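Local coordinates for FERM, RhoGEF and pleckstrin domain protein 2 (PDB 6D21), which probably activates the small GTPase RAC1 as a guanine nucleotide exchange factor, here represented by its N-terminal FERM domain, at residues A[56-61]-A[80-85]; A[206-211]-A[270-275]. All blocks are in the same frame, centred on the assembly; numbering follows the deposited sequence.

How the contacts relate
Both contacts lie within the FERM domain, in series along the chain: 56-61 and 80-85 belong to the ubiquitin-like F1 lobe and the chain leaving it, 206-211 and 270-275 to the PH-like F3 lobe. Their centres are about 12 Å apart. Contact 1 joins an outermost strand of the five-stranded sheet, 56-58, to the end of strand 76-81; contact 2 joins strand 203-209 to helix 263-281. They meet mainly through that helix: K82 CE lies 3.3 Å from E275 OE1, and F83 packs on E275. The segment following the F1 sheet therefore rests against the F3 helix, and the two contacts together mark where these lobes adjoin in the FERM cloverleaf.

Contact 1: A[56-61]-A[80-85]; sequences WVWLDP and SVKFFP
A cation-pi contact at the edge of the ubiquitin-like F1 lobe of the FERM domain ties W58, on outermost strand 56-58, to K82, just past the end of strand 76-81. Strand 45-50 runs between the two, so the indole has to reach across it; with CG beside the backbone N (chi1 -72°) the ring extends toward 80-82. The lysine bridges one face of it, touching down twice. K82 CG sits 3.7 Å from the centroid of the six-membered ring of W58, a CH-pi contact, and the chain, bent at chi2 and again at chi4 (-66°), brings NZ back over the five-membered ring, 3.3 Å from its centroid and 12° off the normal. One side chain thus meets both rings, CG on one and the charge on the other, with CD and CE arched away between them. At the far end of the indole, CH2 of W58 is 3.7 Å from S80 CB, while S80 OG is hydrogen-bonded to E48 and R106. Beyond the indole, K82 also touches N272 and E275 of helix 263-281, and its CD lies over a face of the F83 ring, toward the rim. V81 O approaches the W58 ring at its edge, near the plane, 3.5 Å from CH2.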
loop_
_atom_site.group_PDB
_atom_site.type_symbol
_atom_site.label_atom_id
_atom_site.label_comp_id
_atom_site.label_asym_id
_atom_site.label_seq_id
_atom_site.Cartn_x
_atom_site.Cartn_y
_atom_site.Cartn_z
ATOM N N TRP A 56 7.779 -8.717 3.727
ATOM C CA TRP A 56 7.969 -7.861 2.553
ATOM C C TRP A 56 8.769 -6.598 2.868
ATOM O O TRP A 56 8.453 -5.873 3.803
ATOM C CB TRP A 56 6.612 -7.485 1.958
ATOM C CG TRP A 56 5.913 -8.662 1.353
ATOM C CD1 TRP A 56 4.938 -9.432 1.933
ATOM C CD2 TRP A 56 6.139 -9.211 0.053
ATOM N NE1 TRP A 56 4.537 -10.420 1.066
ATOM C CE2 TRP A 56 5.263 -10.312 -0.092
ATOM C CE3 TRP A 56 6.992 -8.874 -1.010
ATOM C CZ2 TRP A 56 5.219 -11.081 -1.252
ATOM C CZ3 TRP A 56 6.959 -9.655 -2.162
ATOM C CH2 TRP A 56 6.075 -10.747 -2.271
ATOM N N VAL A 57 9.821 -6.370 2.089
ATOM C CA VAL A 57 10.743 -5.245 2.271
ATOM C C VAL A 57 10.750 -4.429 0.981
ATOM O O VAL A 57 10.574 -5.012 -0.073
ATOM C CB VAL A 57 12.168 -5.742 2.603
ATOM C CG1 VAL A 57 13.157 -4.600 2.650
ATOM C CG2 VAL A 57 12.164 -6.498 3.931
ATOM N N TRP A 58 10.935 -3.105 1.047
ATOM C CA TRP A 58 11.019 -2.305 -0.171
ATOM C C TRP A 58 12.362 -2.455 -0.851
ATOM O O TRP A 58 13.404 -2.466 -0.197
ATOM C CB TRP A 58 10.768 -0.814 0.118
ATOM C CG TRP A 58 9.346 -0.520 0.437
ATOM C CD1 TRP A 58 8.815 -0.293 1.682
ATOM C CD2 TRP A 58 8.247 -0.435 -0.487
ATOM N NE1 TRP A 58 7.465 -0.068 1.587
ATOM C CE2 TRP A 58 7.085 -0.159 0.272
ATOM C CE3 TRP A 58 8.129 -0.593 -1.874
ATOM C CZ2 TRP A 58 5.826 -0.011 -0.313
ATOM C CZ3 TRP A 58 6.874 -0.451 -2.455
ATOM C CH2 TRP A 58 5.739 -0.161 -1.675
ATOM N N LEU A 59 12.340 -2.566 -2.172
ATOM C CA LEU A 59 13.567 -2.502 -2.953
ATOM C C LEU A 59 14.072 -1.055 -3.005
ATOM O O LEU A 59 13.349 -0.135 -3.397
ATOM C CB LEU A 59 13.332 -3.043 -4.365
ATOM C CG LEU A 59 14.526 -3.184 -5.308
ATOM C CD1 LEU A 59 15.508 -4.253 -4.836
ATOM C CD2 LEU A 59 14.039 -3.498 -6.709
ATOM N N ASP A 60 15.313 -0.869 -2.594
ATOM C CA ASP A 60 15.999 0.409 -2.698
ATOM C C ASP A 60 16.527 0.597 -4.120
ATOM O O ASP A 60 17.412 -0.146 -4.565
ATOM C CB ASP A 60 17.147 0.457 -1.680
ATOM C CG ASP A 60 17.848 1.809 -1.620
ATOM O OD1 ASP A 60 17.704 2.645 -2.543
ATOM O OD2 ASP A 60 18.576 2.021 -0.626
ATOM N N PRO A 61 16.022 1.615 -4.825
ATOM C CA PRO A 61 16.397 1.801 -6.234
ATOM C C PRO A 61 17.852 2.225 -6.454
ATOM O O PRO A 61 18.356 2.121 -7.573
ATOM C CB PRO A 61 15.428 2.894 -6.722
ATOM C CG PRO A 61 14.842 3.511 -5.500
ATOM C CD PRO A 61 14.971 2.550 -4.372
ATOM N N SER A 80 3.923 -2.664 -5.944
ATOM C CA SER A 80 3.077 -2.162 -4.865
ATOM C C SER A 80 2.967 -0.640 -4.943
ATOM O O SER A 80 3.920 0.029 -5.375
ATOM C CB SER A 80 3.631 -2.558 -3.485
ATOM O OG SER A 80 3.624 -3.963 -3.309
ATOM N N VAL A 81 1.839 -0.090 -4.488
ATOM C CA VAL A 81 1.749 1.365 -4.300
ATOM C C VAL A 81 2.651 1.761 -3.127
ATOM O O VAL A 81 2.569 1.167 -2.058
ATOM C CB VAL A 81 0.316 1.837 -4.015
ATOM C CG1 VAL A 81 0.307 3.332 -3.649
ATOM C CG2 VAL A 81 -0.602 1.539 -5.224
ATOM N N LYS A 82 3.542 2.712 -3.350
ATOM C CA LYS A 82 4.404 3.238 -2.286
ATOM C C LYS A 82 3.799 4.510 -1.677
ATOM O O LYS A 82 3.856 4.728 -0.469
ATOM C CB LYS A 82 5.802 3.549 -2.840
ATOM C CG LYS A 82 6.959 3.301 -1.880
ATOM C CD LYS A 82 7.157 4.420 -0.886
ATOM C CE LYS A 82 8.411 4.179 -0.043
ATOM N NZ LYS A 82 8.278 2.980 0.835
ATOM N N PHE A 83 3.235 5.359 -2.539
ATOM C CA PHE A 83 2.682 6.652 -2.119
ATOM C C PHE A 83 1.207 6.759 -2.497
ATOM O O PHE A 83 0.880 6.762 -3.677
ATOM C CB PHE A 83 3.453 7.813 -2.779
ATOM C CG PHE A 83 4.932 7.818 -2.472
ATOM C CD1 PHE A 83 5.387 8.083 -1.191
ATOM C CD2 PHE A 83 5.863 7.577 -3.469
ATOM C CE1 PHE A 83 6.750 8.108 -0.906
ATOM C CE2 PHE A 83 7.222 7.587 -3.190
ATOM C CZ PHE A 83 7.665 7.847 -1.903
ATOM N N PHE A 84 0.318 6.850 -1.513
ATOM C CA PHE A 84 -1.102 6.975 -1.803
ATOM C C PHE A 84 -1.485 8.459 -1.864
ATOM O O PHE A 84 -1.304 9.192 -0.889
ATOM C CB PHE A 84 -1.954 6.249 -0.738
ATOM C CG PHE A 84 -1.843 4.738 -0.771
ATOM C CD1 PHE A 84 -0.761 4.094 -0.201
ATOM C CD2 PHE A 84 -2.855 3.971 -1.334
ATOM C CE1 PHE A 84 -0.659 2.700 -0.212
ATOM C CE2 PHE A 84 -2.781 2.585 -1.344
ATOM C CZ PHE A 84 -1.678 1.943 -0.787
ATOM N N PRO A 85 -2.006 8.914 -3.012
ATOM C CA PRO A 85 -2.429 10.321 -3.055
ATOM C C PRO A 85 -3.783 10.474 -2.388
ATOM O O PRO A 85 -4.487 9.478 -2.230
ATOM C CB PRO A 85 -2.510 10.623 -4.554
ATOM C CG PRO A 85 -2.848 9.286 -5.184
ATOM C CD PRO A 85 -2.279 8.206 -4.277
#

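Contact 2: A[206-211]-A[270-275]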
loop_
_atom_site.group_PDB
_atom_site.type_symbol
_atom_site.label_atom_id
_atom_site.label_comp_id
_atom_site.label_asym_id
_atom_site.label_seq_id
_atom_site.Cartn_x
_atom_site.Cartn_y
_atom_site.Cartn_z
ATOM N N LEU A 206 2.536 3.936 14.411
ATOM C CA LEU A 206 2.887 5.124 13.635
ATOM C C LEU A 206 2.644 4.850 12.164
ATOM O O LEU A 206 2.769 3.715 11.695
ATOM C CB LEU A 206 4.355 5.539 13.858
ATOM C CG LEU A 206 4.743 5.933 15.287
ATOM C CD1 LEU A 206 6.213 6.362 15.377
ATOM C CD2 LEU A 206 3.819 7.043 15.783
ATOM N N ALA A 207 2.298 5.900 11.433
ATOM C CA ALA A 207 2.126 5.779 10.006
ATOM C C ALA A 207 2.403 7.123 9.358
ATOM O O ALA A 207 2.337 8.177 10.010
ATOM C CB ALA A 207 0.708 5.284 9.665
ATOM N N VAL A 208 2.705 7.088 8.070
ATOM C CA VAL A 208 2.958 8.316 7.333
ATOM C C VAL A 208 2.095 8.284 6.082
ATOM O O VAL A 208 1.857 7.216 5.506
ATOM C CB VAL A 208 4.468 8.492 6.996
ATOM C CG1 VAL A 208 4.987 7.328 6.120
ATOM C CG2 VAL A 208 4.724 9.866 6.351
ATOM N N ALA A 209 1.602 9.454 5.688
ATOM C CA ALA A 209 0.704 9.574 4.548
ATOM C C ALA A 209 0.873 10.936 3.898
ATOM O O ALA A 209 1.707 11.729 4.338
ATOM C CB ALA A 209 -0.724 9.358 4.986
ATOM N N HIS A 210 0.075 11.215 2.864
ATOM C CA HIS A 210 0.274 12.409 2.036
ATOM C C HIS A 210 0.276 13.710 2.833
ATOM O O HIS A 210 0.933 14.671 2.436
ATOM C CB HIS A 210 -0.795 12.496 0.933
ATOM C CG HIS A 210 -2.198 12.499 1.448
ATOM N ND1 HIS A 210 -2.851 13.650 1.840
ATOM C CD2 HIS A 210 -3.077 11.486 1.635
ATOM C CE1 HIS A 210 -4.070 13.345 2.250
ATOM N NE2 HIS A 210 -4.229 12.036 2.140
ATOM N N MET A 211 -0.437 13.732 3.959
ATOM C CA MET A 211 -0.583 14.966 4.740
ATOM C C MET A 211 0.446 15.082 5.864
ATOM O O MET A 211 0.662 16.167 6.413
ATOM C CB MET A 211 -1.991 15.051 5.340
ATOM C CG MET A 211 -2.186 14.253 6.644
ATOM S SD MET A 211 -2.055 12.444 6.553
ATOM C CE MET A 211 -3.531 11.999 5.632
ATOM N N TRP A 270 11.776 6.279 9.529
ATOM C CA TRP A 270 12.321 7.605 9.263
ATOM C C TRP A 270 12.475 7.817 7.745
ATOM O O TRP A 270 11.992 8.816 7.206
ATOM C CB TRP A 270 13.650 7.789 9.995
ATOM C CG TRP A 270 14.245 9.123 9.795
ATOM C CD1 TRP A 270 13.911 10.281 10.444
ATOM C CD2 TRP A 270 15.277 9.462 8.870
ATOM N NE1 TRP A 270 14.675 11.324 9.974
ATOM C CE2 TRP A 270 15.524 10.847 9.012
ATOM C CE3 TRP A 270 16.025 8.733 7.944
ATOM C CZ2 TRP A 270 16.487 11.514 8.256
ATOM C CZ3 TRP A 270 16.966 9.399 7.187
ATOM C CH2 TRP A 270 17.194 10.778 7.355
ATOM N N LYS A 271 13.119 6.873 7.055
ATOM C CA LYS A 271 13.267 6.958 5.598
ATOM C C LYS A 271 11.922 7.071 4.891
ATOM O O LYS A 271 11.765 7.859 3.959
ATOM C CB LYS A 271 14.012 5.742 5.040
ATOM C CG LYS A 271 15.515 5.748 5.276
ATOM C CD LYS A 271 16.174 4.538 4.610
ATOM C CE LYS A 271 16.194 4.656 3.091
ATOM N NZ LYS A 271 17.273 5.576 2.636
ATOM N N ASN A 272 10.965 6.265 5.330
ATOM C CA ASN A 272 9.620 6.297 4.783
ATOM C C ASN A 272 8.994 7.686 4.939
ATOM O O ASN A 272 8.272 8.160 4.070
ATOM C CB ASN A 272 8.750 5.243 5.475
ATOM C CG ASN A 272 7.504 4.891 4.679
ATOM O OD1 ASN A 272 7.401 5.193 3.489
ATOM N ND2 ASN A 272 6.545 4.246 5.342
ATOM N N CYS A 273 9.272 8.330 6.064
ATOM C CA CYS A 273 8.709 9.644 6.334
ATOM C C CYS A 273 9.365 10.717 5.468
ATOM O O CYS A 273 8.692 11.572 4.903
ATOM C CB CYS A 273 8.875 9.992 7.813
ATOM S SG CYS A 273 7.766 9.105 8.912
ATOM N N VAL A 274 10.686 10.662 5.377
ATOM C CA VAL A 274 11.448 11.612 4.586
ATOM C C VAL A 274 11.111 11.520 3.089
ATOM O O VAL A 274 10.970 12.541 2.401
ATOM C CB VAL A 274 12.960 11.401 4.818
ATOM C CG1 VAL A 274 13.762 12.167 3.804
ATOM C CG2 VAL A 274 13.323 11.843 6.235
ATOM N N GLU A 275 10.987 10.297 2.597
ATOM C CA GLU A 275 10.502 10.027 1.239
ATOM C C GLU A 275 9.070 10.517 0.972
ATOM O O GLU A 275 8.785 11.045 -0.094
ATOM C CB GLU A 275 10.582 8.518 0.960
ATOM C CG GLU A 275 12.004 8.032 0.707
ATOM C CD GLU A 275 12.135 6.512 0.709
ATOM O OE1 GLU A 275 11.117 5.811 0.904
ATOM O OE2 GLU A 275 13.270 6.020 0.519
HETATM O O HOH W 1 3.437 4.824 4.407
#
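V208, near the end of strand 203-209, points its side chain at helix 263-281, and its three side-chain carbons meet N272 and C273. CB comes first, 3.9 Å from C273 SG. From there the two methyls part. CG1, between the backbone N and the carbonyl carbon (chi1 61°), goes to the asparagine: N272 ND2 is 3.5 Å away and the amide carbon CG slightly farther, the two side chains crossing at a slant. CG2, anti to the backbone N, turns to the cysteine, 4.0 Å from both CA and SG of C273. The valine fork is thus shared between consecutive helix residues, one methyl to each. C273 SG returns the contact along the valine's CB and CG2 and is buried with it; L213 of the neighbouring strand and F240 from across the sheet also pack on C273. No direct hydrogen bond joins the segments, but a water does so: it donates to V208 O at 3.1 Å and accepts from N272 ND2 at 3.3 Å. The same amide nitrogen therefore serves two ends, its N-H going to the water while it packs against CG1. An alanine in place of V208 keeps CB by the sulfur but lacks both methyls, which would probably open a gap beside CA and SG of C273, where CG2 lay, and leave the N272 amide without its apolar support on the strand side. H276 and W227 close on V208 from outside the two segments. Seven antiparallel strands closed off by a C-terminal helix, whose inner surface meets strand side chains such as V208, make the PH-like fold, here the F3 lobe of the FERM domain.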